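Local coordinates for PUA domain-containing protein (Archaeoglobus fulgidus DSM 4304, PDB 2Q07) that probably binds RNA as the C-terminal part, PUA domain included, of an archaeosine synthase type 1 family protein linked to tRNA modification, at residues E23-F28 with P72-L77. Numbering follows the deposited sequence.
Sequences ECYKPF and PREFEL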
loop_
_atom_site.group_PDB
_atom_site.type_symbol
_atom_site.label_atom_id
_atom_site.label_comp_id
_atom_site.label_asym_id
_atom_site.label_seq_id
_atom_site.Cartn_x
_atom_site.Cartn_y
_atom_site.Cartn_z
ATOM N N GLU A 23 -3.419 -9.960 1.938
ATOM C CA GLU A 23 -4.751 -10.311 1.456
ATOM C C GLU A 23 -5.273 -9.342 0.396
ATOM O O GLU A 23 -6.186 -9.678 -0.353
ATOM C CB GLU A 23 -5.751 -10.450 2.622
ATOM C CG GLU A 23 -6.022 -9.214 3.442
ATOM C CD GLU A 23 -7.049 -9.472 4.550
ATOM O OE1 GLU A 23 -8.197 -9.853 4.230
ATOM O OE2 GLU A 23 -6.710 -9.297 5.743
ATOM N N CYS A 24 -4.666 -8.161 0.306
ATOM C CA CYS A 24 -5.092 -7.161 -0.673
ATOM C C CYS A 24 -4.213 -7.130 -1.926
ATOM O O CYS A 24 -4.534 -6.445 -2.898
ATOM C CB CYS A 24 -5.104 -5.767 -0.030
ATOM S SG CYS A 24 -6.170 -5.634 1.438
ATOM N N TYR A 25 -3.119 -7.883 -1.897
ATOM C CA TYR A 25 -2.156 -7.928 -2.997
ATOM C C TYR A 25 -2.687 -8.548 -4.285
ATOM O O TYR A 25 -3.015 -9.727 -4.318
ATOM C CB TYR A 25 -0.912 -8.690 -2.531
ATOM C CG TYR A 25 0.266 -8.639 -3.472
ATOM C CD1 TYR A 25 0.573 -7.475 -4.182
ATOM C CD2 TYR A 25 1.101 -9.743 -3.622
ATOM C CE1 TYR A 25 1.689 -7.415 -5.021
ATOM C CE2 TYR A 25 2.213 -9.697 -4.452
ATOM C CZ TYR A 25 2.504 -8.534 -5.150
ATOM O OH TYR A 25 3.605 -8.489 -5.971
ATOM N N LYS A 26 -2.776 -7.754 -5.346
ATOM C CA LYS A 26 -3.255 -8.285 -6.626
ATOM C C LYS A 26 -2.348 -7.901 -7.791
ATOM O O LYS A 26 -2.423 -6.795 -8.317
ATOM C CB LYS A 26 -4.691 -7.824 -6.899
ATOM C CG LYS A 26 -5.643 -8.112 -5.742
ATOM C CD LYS A 26 -7.092 -7.824 -6.112
ATOM C CE LYS A 26 -7.992 -7.871 -4.884
ATOM N NZ LYS A 26 -7.625 -6.811 -3.881
ATOM N N PRO A 27 -1.475 -8.827 -8.206
ATOM C CA PRO A 27 -0.531 -8.624 -9.312
ATOM C C PRO A 27 -1.214 -8.364 -10.654
ATOM O O PRO A 27 -2.390 -8.673 -10.841
ATOM C CB PRO A 27 0.262 -9.931 -9.332
ATOM C CG PRO A 27 0.221 -10.375 -7.904
ATOM C CD PRO A 27 -1.218 -10.113 -7.532
ATOM N N PHE A 28 -0.462 -7.789 -11.585
ATOM C CA PHE A 28 -0.965 -7.520 -12.925
ATOM C C PHE A 28 -0.041 -8.198 -13.939
ATOM O O PHE A 28 -0.248 -8.102 -15.152
ATOM C CB PHE A 28 -1.015 -6.013 -13.177
ATOM C CG PHE A 28 0.320 -5.328 -13.046
ATOM C CD1 PHE A 28 1.250 -5.369 -14.089
ATOM C CD2 PHE A 28 0.646 -4.638 -11.886
ATOM C CE1 PHE A 28 2.480 -4.727 -13.974
ATOM C CE2 PHE A 28 1.875 -3.991 -11.759
ATOM C CZ PHE A 28 2.794 -4.032 -12.803
ATOM N N PRO A 72 5.576 -4.809 -1.427
ATOM C CA PRO A 72 5.200 -4.803 -2.836
ATOM C C PRO A 72 5.144 -3.314 -3.198
ATOM O O PRO A 72 4.696 -2.489 -2.394
ATOM C CB PRO A 72 3.812 -5.446 -2.825
ATOM C CG PRO A 72 3.931 -6.445 -1.698
ATOM C CD PRO A 72 4.647 -5.641 -0.635
ATOM N N ARG A 73 5.605 -2.971 -4.385
ATOM C CA ARG A 73 5.609 -1.580 -4.814
ATOM C C ARG A 73 4.269 -0.862 -4.590
ATOM O O ARG A 73 4.239 0.339 -4.321
ATOM C CB ARG A 73 5.996 -1.500 -6.287
ATOM C CG ARG A 73 5.845 -0.111 -6.902
ATOM C CD ARG A 73 7.145 0.343 -7.525
ATOM N NE ARG A 73 8.072 0.839 -6.520
ATOM C CZ ARG A 73 9.395 0.822 -6.634
ATOM N NH1 ARG A 73 9.981 0.321 -7.715
ATOM N NH2 ARG A 73 10.132 1.327 -5.658
ATOM N N GLU A 74 3.172 -1.609 -4.678
ATOM C CA GLU A 74 1.829 -1.043 -4.513
ATOM C C GLU A 74 1.512 -0.513 -3.121
ATOM O O GLU A 74 0.568 0.255 -2.950
ATOM C CB GLU A 74 0.770 -2.078 -4.895
ATOM C CG GLU A 74 0.768 -2.478 -6.370
ATOM C CD GLU A 74 1.885 -3.438 -6.750
ATOM O OE1 GLU A 74 2.671 -3.861 -5.876
ATOM O OE2 GLU A 74 1.969 -3.780 -7.941
ATOM N N PHE A 75 2.287 -0.925 -2.125
ATOM C CA PHE A 75 2.050 -0.477 -0.762
ATOM C C PHE A 75 3.161 0.443 -0.264
ATOM O O PHE A 75 3.187 0.793 0.911
ATOM C CB PHE A 75 1.944 -1.684 0.183
ATOM C CG PHE A 75 0.900 -2.700 -0.218
ATOM C CD1 PHE A 75 1.277 -3.949 -0.707
ATOM C CD2 PHE A 75 -0.462 -2.413 -0.089
ATOM C CE1 PHE A 75 0.320 -4.899 -1.061
ATOM C CE2 PHE A 75 -1.433 -3.358 -0.439
ATOM C CZ PHE A 75 -1.039 -4.608 -0.926
ATOM N N GLU A 76 4.066 0.852 -1.146
ATOM C CA GLU A 76 5.192 1.673 -0.707
ATOM C C GLU A 76 4.854 3.082 -0.204
ATOM O O GLU A 76 5.738 3.806 0.231
ATOM C CB GLU A 76 6.264 1.738 -1.805
ATOM C CG GLU A 76 6.167 2.907 -2.749
ATOM C CD GLU A 76 7.431 3.073 -3.590
ATOM O OE1 GLU A 76 7.647 4.188 -4.104
ATOM O OE2 GLU A 76 8.204 2.095 -3.744
ATOM N N LEU A 77 3.579 3.459 -0.236
ATOM C CA LEU A 77 3.164 4.783 0.232
ATOM C C LEU A 77 2.438 4.728 1.579
ATOM O O LEU A 77 2.163 5.759 2.191
ATOM C CB LEU A 77 2.274 5.458 -0.820
ATOM C CG LEU A 77 2.948 6.531 -1.694
ATOM C CD1 LEU A 77 4.403 6.184 -1.966
ATOM C CD2 LEU A 77 2.170 6.686 -2.993
HETATM O O HOH W 1 4.226 -6.034 -6.852
HETATM O O HOH W 2 -0.418 -4.694 -8.777
#
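No direct hydrogen bond joins E23-F28 to P72-L77; P72, three aromatic rings, the carboxylate of E74 and a pair of waters do the work, a compact case of how a buried carboxylate can be tied to a neighbouring segment of the same chain through water. Y25, the first residue to leave the helical conformation after helix 16-24, holds its CG anti to the backbone N (chi1 -171°), which turns one face of the ring to P72. The proline lays CG over that face in a CH-pi contact, 4.2 Å from the centroid, and its CB closes to 3.6 Å from Y25 CE1. P27 CG lies toward the rim of the opposite face, so the phenol is sandwiched between prolines. F75 arrives edge first: its CZ points at the end of the helix, 4.0 Å from Y25 N and 4.3 Å from C24 CB.

E74 bends at chi2 (77°), which brings its carboxylate between the two aromatic side chains. OE1 sits at the rim of the Y25 ring and OE2 at that of F28, 3.8 Å from F28 CE2. Each oxygen is also hydrogen-bonded to its own water: one links OE1 to Y25 OH, while the other spans from E74 OE2 to the carbonyl oxygen of K26. Both oxygens of this buried carboxylate thus have a water partner.

Within the DUF5591 region, the contact joins the exit of helix 16-24 to the short 3-10 turn following edge strand 70-72. H175 of helix 168-181 meets F75 edge-to-face, F107 of helix 94-111 does the same to Y25, and I63 of strand 61-65 touches the Y25 side chain.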